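Local coordinates for peptidase M16 domain protein (Alicyclobacillus acidocaldarius subsp. acidocaldarius DSM 446, PDB 4XEA), which is a putative metallopeptidase of the M16 (insulinase-like) family that binds a metal ion and probably hydrolyses peptide bonds, at residues 19-25 with 196-202; 30-36 with 95-101; 78-84 with 107-112. All blocks are in the same frame, centred on the assembly; numbering follows the deposited sequence.

Contact 1: 19-25 with 196-202; sequences VVTLMPR and LVIAGGF
The parallel strand pair in the mixed sheet of the N-terminal M16 domain joins 19-24 to 196-200, both extended, axes 4.7 Å apart and 1° from parallel, in register from Val20-Leu196 to Met23-Ala199. Hydrogen bonds alternate: Leu196 N to Val19 O (3.0 Å), Thr21 N to Leu196 O (2.9 Å), Ile198 N to Thr21 O (3.0 Å), Met23 N to Ile198 O (2.8 Å), Gly200 N to Met23 O (3.2 Å) and Arg25 N to Gly200 O (2.7 Å). Mostly apolar side chains suit both covered faces of this alpha/beta sandwich. Val20, Leu22, Leu196 and Ile198 share the face partly covered by helix 204-216 (Leu22 CD2 to Ile198 CD1 3.5 Å); Thr21, selenomethionine Met23, Val197 and Ala199 share the other, beside helix 367-379 (Met23 CE to Val197 CG1 3.5 Å). Thr11 on strand 10-13 satisfies the Thr21 hydroxyl. At Gly200 (phi 133°, psi -154°) a CB would jam against Ala199 O, hence glycine. Past an inverse gamma turn at Gly201, Phe202 (chi1 p) has Pro24 CB over one ring face.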
loop_
_atom_site.group_PDB
_atom_site.type_symbol
_atom_site.label_atom_id
_atom_site.label_comp_id
_atom_site.label_asym_id
_atom_site.label_seq_id
_atom_site.Cartn_x
_atom_site.Cartn_y
_atom_site.Cartn_z
ATOM N N VAL A 19 -15.178 -14.380 21.455
ATOM C CA VAL A 19 -14.901 -15.348 20.385
ATOM C C VAL A 19 -13.451 -15.157 19.946
ATOM O O VAL A 19 -13.014 -14.040 19.728
ATOM C CB VAL A 19 -15.908 -15.170 19.205
ATOM C CG1 VAL A 19 -15.471 -15.929 17.943
ATOM C CG2 VAL A 19 -17.334 -15.629 19.633
ATOM N N VAL A 20 -12.722 -16.270 19.821
ATOM C CA VAL A 20 -11.346 -16.279 19.421
ATOM C C VAL A 20 -11.218 -17.160 18.192
ATOM O O VAL A 20 -11.789 -18.254 18.149
ATOM C CB VAL A 20 -10.385 -16.836 20.503
ATOM C CG1 VAL A 20 -8.872 -16.770 20.004
ATOM C CG2 VAL A 20 -10.535 -16.088 21.839
ATOM N N THR A 21 -10.454 -16.686 17.203
ATOM C CA THR A 21 -10.110 -17.490 16.025
ATOM C C THR A 21 -8.613 -17.413 15.802
ATOM O O THR A 21 -8.085 -16.318 15.619
ATOM C CB THR A 21 -10.841 -16.994 14.768
ATOM O OG1 THR A 21 -12.253 -17.331 14.873
ATOM C CG2 THR A 21 -10.250 -17.644 13.511
ATOM N N LEU A 22 -7.938 -18.565 15.836
ATOM C CA LEU A 22 -6.507 -18.645 15.606
ATOM C C LEU A 22 -6.258 -19.378 14.287
ATOM O O LEU A 22 -6.887 -20.398 14.000
ATOM C CB LEU A 22 -5.790 -19.381 16.744
ATOM C CG LEU A 22 -5.977 -18.896 18.188
ATOM C CD1 LEU A 22 -5.258 -19.853 19.196
ATOM C CD2 LEU A 22 -5.528 -17.451 18.379
HETATM N N MSE A 23 -5.366 -18.826 13.475
HETATM C CA MSE A 23 -4.962 -19.428 12.204
HETATM C C MSE A 23 -3.433 -19.595 12.146
HETATM O O MSE A 23 -2.736 -18.809 11.497
HETATM C CB MSE A 23 -5.452 -18.547 11.037
HETATM C CG MSE A 23 -6.957 -18.607 10.823
HETATM SE SE MSE A 23 -7.516 -17.264 9.523
HETATM C CE MSE A 23 -7.662 -15.757 10.760
ATOM N N PRO A 24 -2.895 -20.632 12.817
ATOM C CA PRO A 24 -1.447 -20.823 12.808
ATOM C C PRO A 24 -0.904 -21.201 11.420
ATOM O O PRO A 24 -1.479 -22.037 10.745
ATOM C CB PRO A 24 -1.238 -21.961 13.826
ATOM C CG PRO A 24 -2.558 -22.669 13.908
ATOM C CD PRO A 24 -3.593 -21.619 13.662
ATOM N N ARG A 25 0.178 -20.546 10.990
ATOM C CA ARG A 25 0.814 -20.780 9.683
ATOM C C ARG A 25 2.301 -20.825 9.982
ATOM O O ARG A 25 2.958 -19.790 9.991
ATOM C CB ARG A 25 0.456 -19.653 8.695
ATOM C CG ARG A 25 -1.055 -19.369 8.603
ATOM C CD ARG A 25 -1.370 -18.102 7.800
ATOM N NE ARG A 25 -1.034 -18.278 6.387
ATOM C CZ ARG A 25 -0.759 -17.304 5.519
ATOM N NH1 ARG A 25 -0.801 -16.023 5.874
ATOM N NH2 ARG A 25 -0.438 -17.626 4.271
ATOM N N LEU A 196 -11.368 -11.672 18.897
ATOM C CA LEU A 196 -9.907 -11.739 18.829
ATOM C C LEU A 196 -9.523 -12.738 17.743
ATOM O O LEU A 196 -9.922 -13.913 17.801
ATOM C CB LEU A 196 -9.320 -12.198 20.173
ATOM C CG LEU A 196 -7.793 -12.318 20.282
ATOM C CD1 LEU A 196 -7.114 -10.936 20.027
ATOM C CD2 LEU A 196 -7.406 -12.887 21.647
ATOM N N VAL A 197 -8.743 -12.269 16.759
ATOM C CA VAL A 197 -8.380 -13.085 15.585
ATOM C C VAL A 197 -6.877 -12.925 15.357
ATOM O O VAL A 197 -6.357 -11.820 15.403
ATOM C CB VAL A 197 -9.193 -12.703 14.344
ATOM C CG1 VAL A 197 -8.877 -13.592 13.179
ATOM C CG2 VAL A 197 -10.741 -12.796 14.653
ATOM N N ILE A 198 -6.196 -14.053 15.166
ATOM C CA ILE A 198 -4.728 -14.075 15.059
ATOM C C ILE A 198 -4.343 -15.017 13.939
ATOM O O ILE A 198 -4.832 -16.149 13.888
ATOM C CB ILE A 198 -4.078 -14.565 16.347
ATOM C CG1 ILE A 198 -4.670 -13.849 17.553
ATOM C CG2 ILE A 198 -2.520 -14.350 16.326
ATOM C CD1 ILE A 198 -4.074 -14.305 18.876
ATOM N N ALA A 199 -3.467 -14.557 13.047
ATOM C CA ALA A 199 -2.929 -15.400 11.976
ATOM C C ALA A 199 -1.418 -15.225 11.856
ATOM O O ALA A 199 -0.872 -14.126 12.043
ATOM C CB ALA A 199 -3.604 -15.132 10.643
ATOM N N GLY A 200 -0.749 -16.341 11.579
ATOM C CA GLY A 200 0.674 -16.311 11.271
ATOM C C GLY A 200 1.504 -17.340 12.014
ATOM O O GLY A 200 0.995 -18.405 12.421
ATOM N N GLY A 201 2.787 -17.019 12.186
ATOM C CA GLY A 201 3.789 -17.964 12.731
ATOM C C GLY A 201 3.821 -18.078 14.245
ATOM O O GLY A 201 4.769 -17.663 14.871
ATOM N N PHE A 202 2.778 -18.644 14.834
ATOM C CA PHE A 202 2.707 -18.833 16.298
ATOM C C PHE A 202 2.193 -20.225 16.625
ATOM O O PHE A 202 1.575 -20.874 15.782
ATOM C CB PHE A 202 1.768 -17.807 16.924
ATOM C CG PHE A 202 0.308 -17.969 16.488
ATOM C CD1 PHE A 202 -0.136 -17.478 15.258
ATOM C CD2 PHE A 202 -0.596 -18.644 17.297
ATOM C CE1 PHE A 202 -1.451 -17.658 14.854
ATOM C CE2 PHE A 202 -1.930 -18.812 16.902
ATOM C CZ PHE A 202 -2.356 -18.314 15.678
#

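Contact 2: 30-36 with 95-101; sequences QTYAMFA and TAYYFSG
Phe99, chi1 p, lays its ring face against the methyl of Ala33: Ala33 CB sits 3.6 Å from the centroid of the Phe99 ring, a CH-pi contact for which the small alanine leaves room. The two residues form a hydrogen-bonded pair in the antiparallel strands 31-36 and 95-101 of the mixed sheet in the N-terminal M16 domain; the strand axes approach to 4.6 Å, at 160° between their directions. Hydrogen-bonded pairs Thr31-Gly101, Ala33-Phe99 and Phe35-Tyr97 alternate with the non-hydrogen-bonded pairs Tyr32-Ser100, Met34-Tyr98 and Ala36-Ala96. Thr31 N to Gly101 O (2.8 Å), Ala33 N to Phe99 O (2.9 Å) and Phe35 N to Tyr97 O (2.8 Å) are each returned by a bond of 3.0 Å: Gly101 N to Thr31 O, Phe99 N to Ala33 O and Tyr97 N to Phe35 O. Ala33, Phe35, Phe99 and the ring of Tyr97 suit the face packed by helix 105-116, and Tyr97 OH is hydrogen-bonded to Tyr189 OH. On the opposite face, near helix 367-379, Tyr32 (chi1 t) and Tyr98 (chi1 p) hold nearly parallel rings, 17° between planes but slid apart to 5.7 Å between centroids. Flexible selenomethionine Met34 places its SE 3.8 Å from Ala96 CB.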
loop_
_atom_site.group_PDB
_atom_site.type_symbol
_atom_site.label_atom_id
_atom_site.label_comp_id
_atom_site.label_asym_id
_atom_site.label_seq_id
_atom_site.Cartn_x
_atom_site.Cartn_y
_atom_site.Cartn_z
ATOM N N GLN A 30 5.864 -13.606 10.502
ATOM C CA GLN A 30 4.942 -12.641 11.080
ATOM C C GLN A 30 3.733 -13.293 11.720
ATOM O O GLN A 30 3.170 -14.242 11.173
ATOM C CB GLN A 30 4.456 -11.671 10.008
ATOM C CG GLN A 30 3.603 -10.515 10.551
ATOM C CD GLN A 30 2.679 -9.929 9.502
ATOM O OE1 GLN A 30 1.809 -10.602 8.986
ATOM N NE2 GLN A 30 2.875 -8.673 9.193
ATOM N N THR A 31 3.347 -12.779 12.884
ATOM C CA THR A 31 2.019 -13.021 13.479
ATOM C C THR A 31 1.292 -11.674 13.456
ATOM O O THR A 31 1.905 -10.636 13.727
ATOM C CB THR A 31 2.130 -13.588 14.916
ATOM O OG1 THR A 31 2.752 -14.864 14.859
ATOM C CG2 THR A 31 0.713 -13.759 15.616
ATOM N N TYR A 32 0.011 -11.691 13.059
ATOM C CA TYR A 32 -0.804 -10.495 12.980
ATOM C C TYR A 32 -2.040 -10.798 13.820
ATOM O O TYR A 32 -2.673 -11.863 13.680
ATOM C CB TYR A 32 -1.134 -10.186 11.509
ATOM C CG TYR A 32 -1.887 -8.872 11.217
ATOM C CD1 TYR A 32 -3.254 -8.732 11.520
ATOM C CD2 TYR A 32 -1.257 -7.797 10.598
ATOM C CE1 TYR A 32 -3.950 -7.537 11.241
ATOM C CE2 TYR A 32 -1.960 -6.592 10.307
ATOM C CZ TYR A 32 -3.300 -6.487 10.631
ATOM O OH TYR A 32 -4.003 -5.322 10.377
ATOM N N ALA A 33 -2.341 -9.901 14.749
ATOM C CA ALA A 33 -3.390 -10.141 15.740
ATOM C C ALA A 33 -4.312 -8.915 15.798
ATOM O O ALA A 33 -3.824 -7.783 15.809
ATOM C CB ALA A 33 -2.728 -10.375 17.097
HETATM N N MSE A 34 -5.628 -9.130 15.900
HETATM C CA MSE A 34 -6.558 -8.013 15.997
HETATM C C MSE A 34 -7.643 -8.325 17.039
HETATM O O MSE A 34 -8.215 -9.428 17.025
HETATM C CB MSE A 34 -7.195 -7.732 14.628
HETATM C CG MSE A 34 -8.316 -6.632 14.621
HETATM SE SE MSE A 34 -8.974 -6.116 12.845
HETATM C CE MSE A 34 -7.452 -5.096 12.154
ATOM N N PHE A 35 -7.856 -7.364 17.949
ATOM C CA PHE A 35 -8.885 -7.406 18.979
ATOM C C PHE A 35 -9.862 -6.252 18.660
ATOM O O PHE A 35 -9.457 -5.093 18.688
ATOM C CB PHE A 35 -8.193 -7.199 20.348
ATOM C CG PHE A 35 -9.049 -7.481 21.567
ATOM C CD1 PHE A 35 -10.161 -8.303 21.530
ATOM C CD2 PHE A 35 -8.647 -6.977 22.798
ATOM C CE1 PHE A 35 -10.913 -8.554 22.690
ATOM C CE2 PHE A 35 -9.381 -7.242 23.969
ATOM C CZ PHE A 35 -10.517 -8.019 23.899
ATOM N N ALA A 36 -11.108 -6.564 18.301
ATOM C CA ALA A 36 -12.063 -5.545 17.843
ATOM C C ALA A 36 -13.361 -5.604 18.553
ATOM O O ALA A 36 -13.769 -6.685 19.020
ATOM C CB ALA A 36 -12.297 -5.657 16.347
ATOM N N THR A 95 -14.394 -0.739 16.075
ATOM C CA THR A 95 -13.099 -0.202 16.450
ATOM C C THR A 95 -12.160 -1.391 16.631
ATOM O O THR A 95 -12.529 -2.410 17.259
ATOM C CB THR A 95 -13.159 0.595 17.793
ATOM O OG1 THR A 95 -14.277 1.496 17.803
ATOM C CG2 THR A 95 -11.878 1.392 18.010
ATOM N N ALA A 96 -10.963 -1.266 16.055
ATOM C CA ALA A 96 -9.978 -2.349 16.015
ATOM C C ALA A 96 -8.611 -1.924 16.564
ATOM O O ALA A 96 -8.135 -0.808 16.280
ATOM C CB ALA A 96 -9.802 -2.859 14.589
ATOM N N TYR A 97 -8.011 -2.853 17.331
ATOM C CA TYR A 97 -6.665 -2.771 17.900
ATOM C C TYR A 97 -5.847 -3.966 17.402
ATOM O O TYR A 97 -6.301 -5.123 17.462
ATOM C CB TYR A 97 -6.743 -2.748 19.438
ATOM C CG TYR A 97 -7.660 -1.639 19.948
ATOM C CD1 TYR A 97 -7.148 -0.378 20.222
ATOM C CD2 TYR A 97 -9.047 -1.825 20.053
ATOM C CE1 TYR A 97 -7.946 0.655 20.616
ATOM C CE2 TYR A 97 -9.883 -0.772 20.475
ATOM C CZ TYR A 97 -9.322 0.464 20.745
ATOM O OH TYR A 97 -10.103 1.517 21.156
ATOM N N TYR A 98 -4.638 -3.712 16.874
ATOM C CA TYR A 98 -3.917 -4.802 16.220
ATOM C C TYR A 98 -2.418 -4.632 16.301
ATOM O O TYR A 98 -1.940 -3.504 16.415
ATOM C CB TYR A 98 -4.371 -4.914 14.774
ATOM C CG TYR A 98 -4.142 -3.674 13.915
ATOM C CD1 TYR A 98 -3.023 -3.576 13.109
ATOM C CD2 TYR A 98 -5.061 -2.615 13.900
ATOM C CE1 TYR A 98 -2.795 -2.448 12.308
ATOM C CE2 TYR A 98 -4.855 -1.486 13.083
ATOM C CZ TYR A 98 -3.726 -1.422 12.296
ATOM O OH TYR A 98 -3.484 -0.313 11.531
ATOM N N PHE A 99 -1.691 -5.759 16.306
ATOM C CA PHE A 99 -0.261 -5.731 16.227
ATOM C C PHE A 99 0.204 -6.685 15.157
ATOM O O PHE A 99 -0.511 -7.594 14.731
ATOM C CB PHE A 99 0.409 -6.051 17.603
ATOM C CG PHE A 99 0.329 -7.500 18.036
ATOM C CD1 PHE A 99 1.186 -8.453 17.511
ATOM C CD2 PHE A 99 -0.576 -7.893 19.025
ATOM C CE1 PHE A 99 1.125 -9.781 17.924
ATOM C CE2 PHE A 99 -0.639 -9.223 19.450
ATOM C CZ PHE A 99 0.204 -10.166 18.897
ATOM N N SER A 100 1.426 -6.475 14.718
ATOM C CA SER A 100 2.149 -7.498 14.003
ATOM C C SER A 100 3.578 -7.602 14.562
ATOM O O SER A 100 4.160 -6.615 15.003
ATOM C CB SER A 100 2.140 -7.194 12.532
ATOM O OG SER A 100 2.964 -6.096 12.287
ATOM N N GLY A 101 4.109 -8.819 14.576
ATOM C CA GLY A 101 5.444 -9.074 15.123
ATOM C C GLY A 101 6.001 -10.431 14.756
ATOM O O GLY A 101 5.374 -11.190 14.018
#

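Contact 3: 78-84 with 107-112; sequences RFAAHGA and KHVGTL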
loop_
_atom_site.group_PDB
_atom_site.type_symbol
_atom_site.label_atom_id
_atom_site.label_comp_id
_atom_site.label_asym_id
_atom_site.label_seq_id
_atom_site.Cartn_x
_atom_site.Cartn_y
_atom_site.Cartn_z
ATOM N N ARG A 78 6.083 -1.389 24.805
ATOM C CA ARG A 78 5.911 -2.761 25.296
ATOM C C ARG A 78 5.885 -3.762 24.135
ATOM O O ARG A 78 6.551 -4.792 24.194
ATOM C CB ARG A 78 4.636 -2.872 26.165
ATOM C CG ARG A 78 4.308 -4.282 26.747
ATOM C CD ARG A 78 5.459 -4.875 27.558
ATOM N NE ARG A 78 5.858 -4.000 28.662
ATOM C CZ ARG A 78 5.366 -4.056 29.897
ATOM N NH1 ARG A 78 4.454 -4.960 30.233
ATOM N NH2 ARG A 78 5.796 -3.196 30.810
ATOM N N PHE A 79 5.151 -3.446 23.068
ATOM C CA PHE A 79 5.206 -4.237 21.834
ATOM C C PHE A 79 6.555 -4.152 21.137
ATOM O O PHE A 79 7.075 -5.171 20.681
ATOM C CB PHE A 79 4.158 -3.761 20.829
ATOM C CG PHE A 79 2.770 -4.080 21.241
ATOM C CD1 PHE A 79 2.245 -5.325 21.006
ATOM C CD2 PHE A 79 2.012 -3.142 21.886
ATOM C CE1 PHE A 79 0.974 -5.631 21.431
ATOM C CE2 PHE A 79 0.737 -3.418 22.278
ATOM C CZ PHE A 79 0.221 -4.664 22.064
ATOM N N ALA A 80 7.095 -2.937 21.026
ATOM C CA ALA A 80 8.314 -2.680 20.240
ATOM C C ALA A 80 9.583 -3.299 20.852
ATOM O O ALA A 80 10.418 -3.866 20.126
ATOM C CB ALA A 80 8.493 -1.171 20.043
ATOM N N ALA A 81 9.726 -3.180 22.173
ATOM C CA ALA A 81 10.856 -3.776 22.883
ATOM C C ALA A 81 10.926 -5.302 22.703
ATOM O O ALA A 81 11.985 -5.888 22.899
ATOM C CB ALA A 81 10.799 -3.417 24.377
ATOM N N HIS A 82 9.812 -5.936 22.314
ATOM C CA HIS A 82 9.788 -7.390 22.076
ATOM C C HIS A 82 9.409 -7.816 20.638
ATOM O O HIS A 82 8.963 -8.939 20.416
ATOM C CB HIS A 82 8.884 -8.066 23.122
ATOM C CG HIS A 82 9.323 -7.815 24.531
ATOM N ND1 HIS A 82 10.299 -8.564 25.149
ATOM C CD2 HIS A 82 8.939 -6.879 25.433
ATOM C CE1 HIS A 82 10.489 -8.110 26.375
ATOM N NE2 HIS A 82 9.678 -7.085 26.572
ATOM N N GLY A 83 9.615 -6.926 19.666
ATOM C CA GLY A 83 9.564 -7.293 18.242
ATOM C C GLY A 83 8.160 -7.330 17.636
ATOM O O GLY A 83 7.806 -8.263 16.904
ATOM N N ALA A 84 7.356 -6.322 17.961
ATOM C CA ALA A 84 6.034 -6.140 17.354
ATOM C C ALA A 84 5.723 -4.668 17.375
ATOM O O ALA A 84 6.396 -3.904 18.069
ATOM C CB ALA A 84 4.942 -6.923 18.123
ATOM N N LYS A 107 3.671 -12.715 24.916
ATOM C CA LYS A 107 3.723 -11.404 25.568
ATOM C C LYS A 107 2.826 -10.389 24.872
ATOM O O LYS A 107 2.099 -9.649 25.542
ATOM C CB LYS A 107 5.163 -10.881 25.637
ATOM C CG LYS A 107 5.319 -9.568 26.409
ATOM C CD LYS A 107 6.711 -9.431 27.012
ATOM C CE LYS A 107 6.794 -10.165 28.359
ATOM N NZ LYS A 107 8.150 -10.192 28.911
ATOM N N HIS A 108 2.847 -10.379 23.539
ATOM C CA HIS A 108 2.139 -9.376 22.779
ATOM C C HIS A 108 0.621 -9.582 22.894
ATOM O O HIS A 108 -0.122 -8.626 23.066
ATOM C CB HIS A 108 2.553 -9.383 21.305
ATOM C CG HIS A 108 3.999 -9.051 21.081
ATOM N ND1 HIS A 108 4.589 -7.920 21.600
ATOM C CD2 HIS A 108 4.967 -9.703 20.396
ATOM C CE1 HIS A 108 5.866 -7.897 21.262
ATOM N NE2 HIS A 108 6.123 -8.970 20.534
ATOM N N VAL A 109 0.173 -10.826 22.795
ATOM C CA VAL A 109 -1.245 -11.112 22.978
ATOM C C VAL A 109 -1.747 -10.671 24.351
ATOM O O VAL A 109 -2.844 -10.123 24.469
ATOM C CB VAL A 109 -1.573 -12.594 22.752
ATOM C CG1 VAL A 109 -3.087 -12.848 23.069
ATOM C CG2 VAL A 109 -1.256 -12.959 21.313
ATOM N N GLY A 110 -0.947 -10.947 25.374
ATOM C CA GLY A 110 -1.199 -10.489 26.750
ATOM C C GLY A 110 -1.294 -8.966 26.843
ATOM O O GLY A 110 -2.210 -8.431 27.464
ATOM N N THR A 111 -0.370 -8.262 26.206
ATOM C CA THR A 111 -0.385 -6.803 26.205
ATOM C C THR A 111 -1.625 -6.267 25.461
ATOM O O THR A 111 -2.253 -5.283 25.882
ATOM C CB THR A 111 0.891 -6.270 25.543
ATOM O OG1 THR A 111 2.057 -6.871 26.159
ATOM C CG2 THR A 111 0.941 -4.739 25.634
ATOM N N LEU A 112 -1.978 -6.935 24.363
ATOM C CA LEU A 112 -3.140 -6.529 23.551
ATOM C C LEU A 112 -4.419 -6.662 24.388
ATOM O O LEU A 112 -5.219 -5.735 24.474
ATOM C CB LEU A 112 -3.216 -7.368 22.265
ATOM C CG LEU A 112 -4.396 -7.047 21.333
ATOM C CD1 LEU A 112 -4.362 -5.605 20.878
ATOM C CD2 LEU A 112 -4.404 -8.014 20.176
#
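Residues 78-80 are helical, and a type I turn from Ala80 to Gly83 follows; 107-112 is helical throughout, and the closest CA atoms, those of Phe79 and His108, lie 6.1 Å apart. A Schellman motif, with Ala84 N to Phe79 O at 3.0 Å and Gly83 N to Ala80 O at 3.2 Å, leads helix 75-80 of the M16 domain into strand 84-90, the edge strand of the sheet within this chain. Glycine suits the C-prime position because its phi is positive (83°). His108 NE2 donates a hydrogen bond to His82 O (2.8 Å), and Ala84 CB packs over the His108 ring face, 3.4 Å from its centroid. The Phe79 ring meets that of His108 rim to rim and packs against helix 105-116 at Leu112 and Thr111, Phe79 CE2 lying 3.6 Å from Thr111 CG2. The Thr111 hydroxyl is satisfied by Lys107 O of the preceding turn (OG1 to O 2.8 Å), leaving its methyl for Phe79. Lys107 CD makes a CH-pi contact over the His82 ring, 3.8 Å from its centroid.

Overall arrangement
From the N terminus the chain runs through strand 19-24 and by a short connection to strand 31-37, the next strand in the chain. Contact 2 closes the first loop when strand 95-101 returns beside 31-37. Helix 75-80, lying within that loop, meets helix 105-116 just beyond it, so contact 3 crosses contact 2. Both nest inside the much longer loop that contact 1 closes when strand 194-200 slots between 19-24 and 31-37. Strand 194-200 thereby links contacts 1 and 2: Ala199 O and Val197 O lie 2.8 Å from Tyr32 N and Met34 N respectively, probable hydrogen bonds. Helix 105-116 of contact 3 packs on the same sheet, through His108 against Phe99 and through Val109 and Leu112 against Ile198 and Leu196.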